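Local coordinates for protein Cag38821 (PDB 2X48) that is of unknown function but probably binds DNA through a small helix-turn-helix fold that follows a two-stranded hairpin, at residues A[16-28]-A[40-54]. Residues are numbered along the deposited sequence; the frame is centred on the assembly and turned at random.
Sequences SEDDLVSVAHELA and ALGVSERKVRRYLES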
loop_
_atom_site.group_PDB
_atom_site.type_symbol
_atom_site.label_atom_id
_atom_site.label_comp_id
_atom_site.label_asym_id
_atom_site.label_seq_id
_atom_site.Cartn_x
_atom_site.Cartn_y
_atom_site.Cartn_z
ATOM N N SER A 16 -6.216 8.071 -5.191
ATOM C CA SER A 16 -7.175 8.239 -4.097
ATOM C C SER A 16 -6.813 7.265 -2.977
ATOM O O SER A 16 -5.963 6.386 -3.161
ATOM C CB SER A 16 -8.597 7.930 -4.572
ATOM O OG SER A 16 -8.773 6.532 -4.771
ATOM N N GLU A 17 -7.465 7.408 -1.826
ATOM C CA GLU A 17 -7.191 6.530 -0.688
ATOM C C GLU A 17 -7.711 5.106 -0.934
ATOM O O GLU A 17 -7.110 4.147 -0.459
ATOM C CB GLU A 17 -7.753 7.106 0.624
ATOM C CG GLU A 17 -7.193 6.409 1.868
ATOM C CD GLU A 17 -7.620 7.033 3.190
ATOM O OE1 GLU A 17 -8.499 7.923 3.206
ATOM O OE2 GLU A 17 -7.064 6.620 4.230
ATOM N N ASP A 18 -8.809 4.964 -1.679
ATOM C CA ASP A 18 -9.324 3.631 -2.039
ATOM C C ASP A 18 -8.273 2.816 -2.819
ATOM O O ASP A 18 -8.207 1.589 -2.692
ATOM C CB ASP A 18 -10.634 3.737 -2.845
ATOM C CG ASP A 18 -11.857 4.018 -1.963
ATOM O OD1 ASP A 18 -12.619 4.958 -2.282
ATOM O OD2 ASP A 18 -12.065 3.300 -0.960
ATOM N N ASP A 19 -7.453 3.510 -3.606
ATOM C CA ASP A 19 -6.371 2.879 -4.347
ATOM C C ASP A 19 -5.255 2.434 -3.405
ATOM O O ASP A 19 -4.630 1.392 -3.626
ATOM C CB ASP A 19 -5.798 3.831 -5.409
ATOM C CG ASP A 19 -6.821 4.218 -6.493
ATOM O OD1 ASP A 19 -7.885 3.556 -6.612
ATOM O OD2 ASP A 19 -6.557 5.195 -7.233
ATOM N N LEU A 20 -4.989 3.225 -2.368
ATOM C CA LEU A 20 -3.952 2.870 -1.396
ATOM C C LEU A 20 -4.347 1.590 -0.696
ATOM O O LEU A 20 -3.512 0.699 -0.506
ATOM C CB LEU A 20 -3.725 3.969 -0.344
ATOM C CG LEU A 20 -2.927 5.225 -0.708
ATOM C CD1 LEU A 20 -2.929 6.187 0.481
ATOM C CD2 LEU A 20 -1.496 4.887 -1.129
ATOM N N VAL A 21 -5.615 1.495 -0.305
ATOM C CA VAL A 21 -6.119 0.275 0.337
ATOM C C VAL A 21 -5.860 -0.929 -0.565
ATOM O O VAL A 21 -5.292 -1.926 -0.120
ATOM C CB VAL A 21 -7.617 0.384 0.672
ATOM C CG1 VAL A 21 -8.186 -0.985 1.048
ATOM C CG2 VAL A 21 -7.830 1.398 1.798
ATOM N N SER A 22 -6.238 -0.813 -1.839
ATOM C CA SER A 22 -6.045 -1.886 -2.809
ATOM C C SER A 22 -4.591 -2.328 -2.926
ATOM O O SER A 22 -4.315 -3.526 -2.947
ATOM C CB SER A 22 -6.568 -1.474 -4.174
ATOM O OG SER A 22 -7.972 -1.622 -4.239
ATOM N N VAL A 23 -3.666 -1.372 -2.992
ATOM C CA VAL A 23 -2.239 -1.701 -3.056
ATOM C C VAL A 23 -1.784 -2.377 -1.758
ATOM O O VAL A 23 -1.050 -3.366 -1.785
ATOM C CB VAL A 23 -1.380 -0.457 -3.321
ATOM C CG1 VAL A 23 0.114 -0.792 -3.215
ATOM C CG2 VAL A 23 -1.693 0.105 -4.699
ATOM N N ALA A 24 -2.243 -1.849 -0.627
ATOM C CA ALA A 24 -1.937 -2.421 0.670
ATOM C C ALA A 24 -2.322 -3.884 0.669
ATOM O O ALA A 24 -1.519 -4.734 1.056
ATOM C CB ALA A 24 -2.682 -1.676 1.773
ATOM N N HIS A 25 -3.546 -4.172 0.223
ATOM C CA HIS A 25 -4.051 -5.562 0.149
ATOM C C HIS A 25 -3.165 -6.452 -0.715
ATOM O O HIS A 25 -2.895 -7.592 -0.331
ATOM C CB HIS A 25 -5.488 -5.636 -0.398
ATOM C CG HIS A 25 -6.538 -5.149 0.555
ATOM N ND1 HIS A 25 -7.827 -4.858 0.153
ATOM C CD2 HIS A 25 -6.494 -4.893 1.886
ATOM C CE1 HIS A 25 -8.531 -4.457 1.196
ATOM N NE2 HIS A 25 -7.745 -4.468 2.260
ATOM N N GLU A 26 -2.734 -5.947 -1.873
ATOM C CA GLU A 26 -1.860 -6.726 -2.767
ATOM C C GLU A 26 -0.509 -7.006 -2.129
ATOM O O GLU A 26 0.022 -8.108 -2.238
ATOM C CB GLU A 26 -1.640 -6.041 -4.126
ATOM C CG GLU A 26 -2.645 -6.446 -5.213
ATOM C CD GLU A 26 -2.040 -6.557 -6.619
ATOM O OE1 GLU A 26 -2.838 -6.489 -7.580
ATOM O OE2 GLU A 26 -0.797 -6.723 -6.780
ATOM N N LEU A 27 0.060 -6.008 -1.481
ATOM C CA LEU A 27 1.406 -6.164 -0.948
ATOM C C LEU A 27 1.402 -7.146 0.229
ATOM O O LEU A 27 2.335 -7.940 0.393
ATOM C CB LEU A 27 1.994 -4.802 -0.566
ATOM C CG LEU A 27 2.198 -3.841 -1.741
ATOM C CD1 LEU A 27 2.597 -2.450 -1.235
ATOM C CD2 LEU A 27 3.241 -4.370 -2.737
ATOM N N ALA A 28 0.345 -7.107 1.029
ATOM C CA ALA A 28 0.192 -8.047 2.140
ATOM C C ALA A 28 0.152 -9.474 1.620
ATOM O O ALA A 28 0.859 -10.346 2.119
ATOM C CB ALA A 28 -1.086 -7.736 2.937
ATOM N N ALA A 40 6.295 1.907 1.676
ATOM C CA ALA A 40 6.021 1.858 0.241
ATOM C C ALA A 40 4.934 2.855 -0.185
ATOM O O ALA A 40 5.013 3.425 -1.275
ATOM C CB ALA A 40 5.636 0.448 -0.178
ATOM N N LEU A 41 3.947 3.065 0.690
ATOM C CA LEU A 41 2.767 3.890 0.400
ATOM C C LEU A 41 2.845 5.313 0.981
ATOM O O LEU A 41 2.061 6.192 0.602
ATOM C CB LEU A 41 1.498 3.207 0.942
ATOM C CG LEU A 41 1.148 1.789 0.472
ATOM C CD1 LEU A 41 -0.213 1.383 0.994
ATOM C CD2 LEU A 41 1.174 1.687 -1.029
ATOM N N GLY A 42 3.768 5.540 1.910
ATOM C CA GLY A 42 3.934 6.861 2.508
ATOM C C GLY A 42 2.883 7.186 3.551
ATOM O O GLY A 42 2.532 8.352 3.754
ATOM N N VAL A 43 2.390 6.145 4.215
ATOM C CA VAL A 43 1.466 6.286 5.335
ATOM C C VAL A 43 2.073 5.659 6.593
ATOM O O VAL A 43 3.193 5.141 6.565
ATOM C CB VAL A 43 0.092 5.643 5.027
ATOM C CG1 VAL A 43 -0.535 6.303 3.812
ATOM C CG2 VAL A 43 0.224 4.137 4.826
ATOM N N SER A 44 1.336 5.735 7.698
ATOM C CA SER A 44 1.773 5.151 8.962
ATOM C C SER A 44 1.386 3.680 9.041
ATOM O O SER A 44 0.558 3.197 8.273
ATOM C CB SER A 44 1.172 5.910 10.144
ATOM O OG SER A 44 -0.231 5.742 10.198
ATOM N N GLU A 45 1.999 2.975 9.984
ATOM C CA GLU A 45 1.687 1.574 10.227
ATOM C C GLU A 45 0.247 1.406 10.728
ATOM O O GLU A 45 -0.393 0.401 10.441
ATOM C CB GLU A 45 2.693 0.959 11.209
ATOM C CG GLU A 45 4.122 0.909 10.655
ATOM C CD GLU A 45 5.081 0.082 11.502
ATOM O OE1 GLU A 45 4.733 -1.060 11.873
ATOM O OE2 GLU A 45 6.201 0.571 11.778
ATOM N N ARG A 46 -0.264 2.403 11.444
ATOM C CA ARG A 46 -1.651 2.391 11.907
ATOM C C ARG A 46 -2.648 2.419 10.752
ATOM O O ARG A 46 -3.602 1.642 10.743
ATOM C CB ARG A 46 -1.904 3.552 12.865
ATOM C CG ARG A 46 -1.189 3.367 14.176
ATOM C CD ARG A 46 -1.234 4.610 15.049
ATOM N NE ARG A 46 -2.572 4.909 15.559
ATOM C CZ ARG A 46 -3.184 4.242 16.539
ATOM N NH1 ARG A 46 -2.607 3.193 17.124
ATOM N NH2 ARG A 46 -4.396 4.623 16.932
ATOM N N LYS A 47 -2.427 3.311 9.787
ATOM C CA LYS A 47 -3.259 3.368 8.579
ATOM C C LYS A 47 -3.253 2.025 7.840
ATOM O O LYS A 47 -4.303 1.523 7.435
ATOM C CB LYS A 47 -2.769 4.473 7.638
ATOM C CG LYS A 47 -3.244 5.868 7.994
ATOM C CD LYS A 47 -4.676 6.104 7.536
ATOM C CE LYS A 47 -5.100 7.539 7.766
ATOM N NZ LYS A 47 -6.551 7.748 7.495
ATOM N N VAL A 48 -2.064 1.451 7.676
ATOM C CA VAL A 48 -1.917 0.155 7.014
ATOM C C VAL A 48 -2.669 -0.951 7.762
ATOM O O VAL A 48 -3.305 -1.783 7.134
ATOM C CB VAL A 48 -0.434 -0.261 6.850
ATOM C CG1 VAL A 48 -0.338 -1.640 6.197
ATOM C CG2 VAL A 48 0.348 0.784 6.041
ATOM N N ARG A 49 -2.610 -0.962 9.092
ATOM C CA ARG A 49 -3.353 -1.953 9.873
ATOM C C ARG A 49 -4.855 -1.808 9.617
ATOM O O ARG A 49 -5.535 -2.806 9.397
ATOM C CB ARG A 49 -3.017 -1.866 11.374
ATOM C CG ARG A 49 -1.561 -2.243 11.705
ATOM C CD ARG A 49 -1.339 -2.698 13.144
ATOM N NE ARG A 49 -1.833 -1.745 14.145
ATOM C CZ ARG A 49 -1.180 -0.661 14.574
ATOM N NH1 ARG A 49 -1.738 0.127 15.490
ATOM N NH2 ARG A 49 0.020 -0.348 14.090
ATOM N N ARG A 50 -5.359 -0.572 9.619
ATOM C CA ARG A 50 -6.753 -0.292 9.241
ATOM C C ARG A 50 -7.069 -0.818 7.851
ATOM O O ARG A 50 -8.134 -1.383 7.619
ATOM C CB ARG A 50 -7.031 1.210 9.210
ATOM C CG ARG A 50 -7.057 1.908 10.538
ATOM C CD ARG A 50 -7.034 3.434 10.324
ATOM N NE ARG A 50 -7.678 4.194 11.401
ATOM C CZ ARG A 50 -7.708 5.525 11.466
ATOM N NH1 ARG A 50 -7.119 6.259 10.517
ATOM N NH2 ARG A 50 -8.323 6.132 12.483
ATOM N N TYR A 51 -6.154 -0.591 6.919
ATOM C CA TYR A 51 -6.375 -0.991 5.535
ATOM C C TYR A 51 -6.519 -2.497 5.406
ATOM O O TYR A 51 -7.394 -2.975 4.693
ATOM C CB TYR A 51 -5.233 -0.518 4.632
ATOM C CG TYR A 51 -5.119 0.982 4.421
ATOM C CD1 TYR A 51 -6.146 1.859 4.782
ATOM C CD2 TYR A 51 -3.987 1.518 3.811
ATOM C CE1 TYR A 51 -6.031 3.221 4.565
ATOM C CE2 TYR A 51 -3.863 2.875 3.588
ATOM C CZ TYR A 51 -4.887 3.724 3.969
ATOM O OH TYR A 51 -4.764 5.073 3.743
ATOM N N LEU A 52 -5.676 -3.238 6.116
ATOM C CA LEU A 52 -5.629 -4.692 5.991
ATOM C C LEU A 52 -6.781 -5.399 6.690
ATOM O O LEU A 52 -6.987 -6.589 6.469
ATOM C CB LEU A 52 -4.292 -5.241 6.506
ATOM C CG LEU A 52 -3.041 -4.712 5.802
ATOM C CD1 LEU A 52 -1.820 -5.406 6.338
ATOM C CD2 LEU A 52 -3.143 -4.890 4.303
ATOM N N GLU A 53 -7.540 -4.678 7.513
ATOM C CA GLU A 53 -8.732 -5.258 8.146
ATOM C C GLU A 53 -10.006 -5.057 7.300
ATOM O O GLU A 53 -11.115 -5.239 7.807
ATOM C CB GLU A 53 -8.916 -4.716 9.577
ATOM C CG GLU A 53 -9.384 -3.263 9.708
ATOM C CD GLU A 53 -9.584 -2.833 11.158
ATOM O OE1 GLU A 53 -10.727 -2.490 11.539
ATOM O OE2 GLU A 53 -8.596 -2.844 11.923
ATOM N N SER A 54 -9.839 -4.703 6.018
ATOM C CA SER A 54 -10.968 -4.435 5.105
ATOM C C SER A 54 -11.070 -5.499 4.002
ATOM O O SER A 54 -10.061 -6.076 3.574
ATOM C CB SER A 54 -10.822 -3.044 4.461
ATOM O OG SER A 54 -10.782 -2.004 5.430
#
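The ring of Tyr51 lies against helix 17-28 with Val21 CG2 over one face. This is a CH-pi contact, 3.8 Å from Val21 CG2 to the centroid of the Tyr51 ring. The opposite face carries Lys47 O, one turn back in its own helix. At the ring edge, in plane, sits Glu17 OE2. Tyr51 OH gives Glu17 OE2 a hydrogen bond of 2.8 Å, on the anti lone pair of that oxygen, and the carboxylate is turned steeply against the ring. The Glu17 chain runs out extended, its CG trans to the backbone N (chi1 -166°), and reaches across to this hydroxyl. Lys47 NZ forms a salt bridge to the same oxygen, its hydrogen bond weak, which probably stabilises the negative charge of Glu17.

The His25 ring has Val21 O on one face, while Leu52 CD2 lies at its edge. His25 NE2 donates to Tyr51 O at 2.9 Å, with a bent N-H...O angle of 139°. His25 NE2 and Ser54 N reach Tyr51 O from opposite faces of the carbonyl plane, so two donors hold it.

Between these polar ends the contact is apolar. Tyr51 is a knob among Glu17, Leu20, Val21 and Ala24. Leu41 is a second knob, among Leu20, Val23, Ala24 and Leu27; Leu41 CD2 comes 3.5 Å from Val23 CG1. Leu52 CD2 rests 3.8 Å from Ala28 CB, and Val43 CG1 meets Leu20 CD1. Beyond the contact, Val14 of the hairpin touches Leu20 and Ile5 touches Leu41.

Helices 17-28 and 45-52 cross at -81°, with axes 9.2 Å apart. Gly42, with positive phi, follows helix 34-41. Ser44 takes the N-cap position of helix 45-52, with a weak bond from Lys47 N to Ser44 OG. This three-helix core is consistent with a helix-turn-helix domain, with helix 45-52 in the place of the recognition helix.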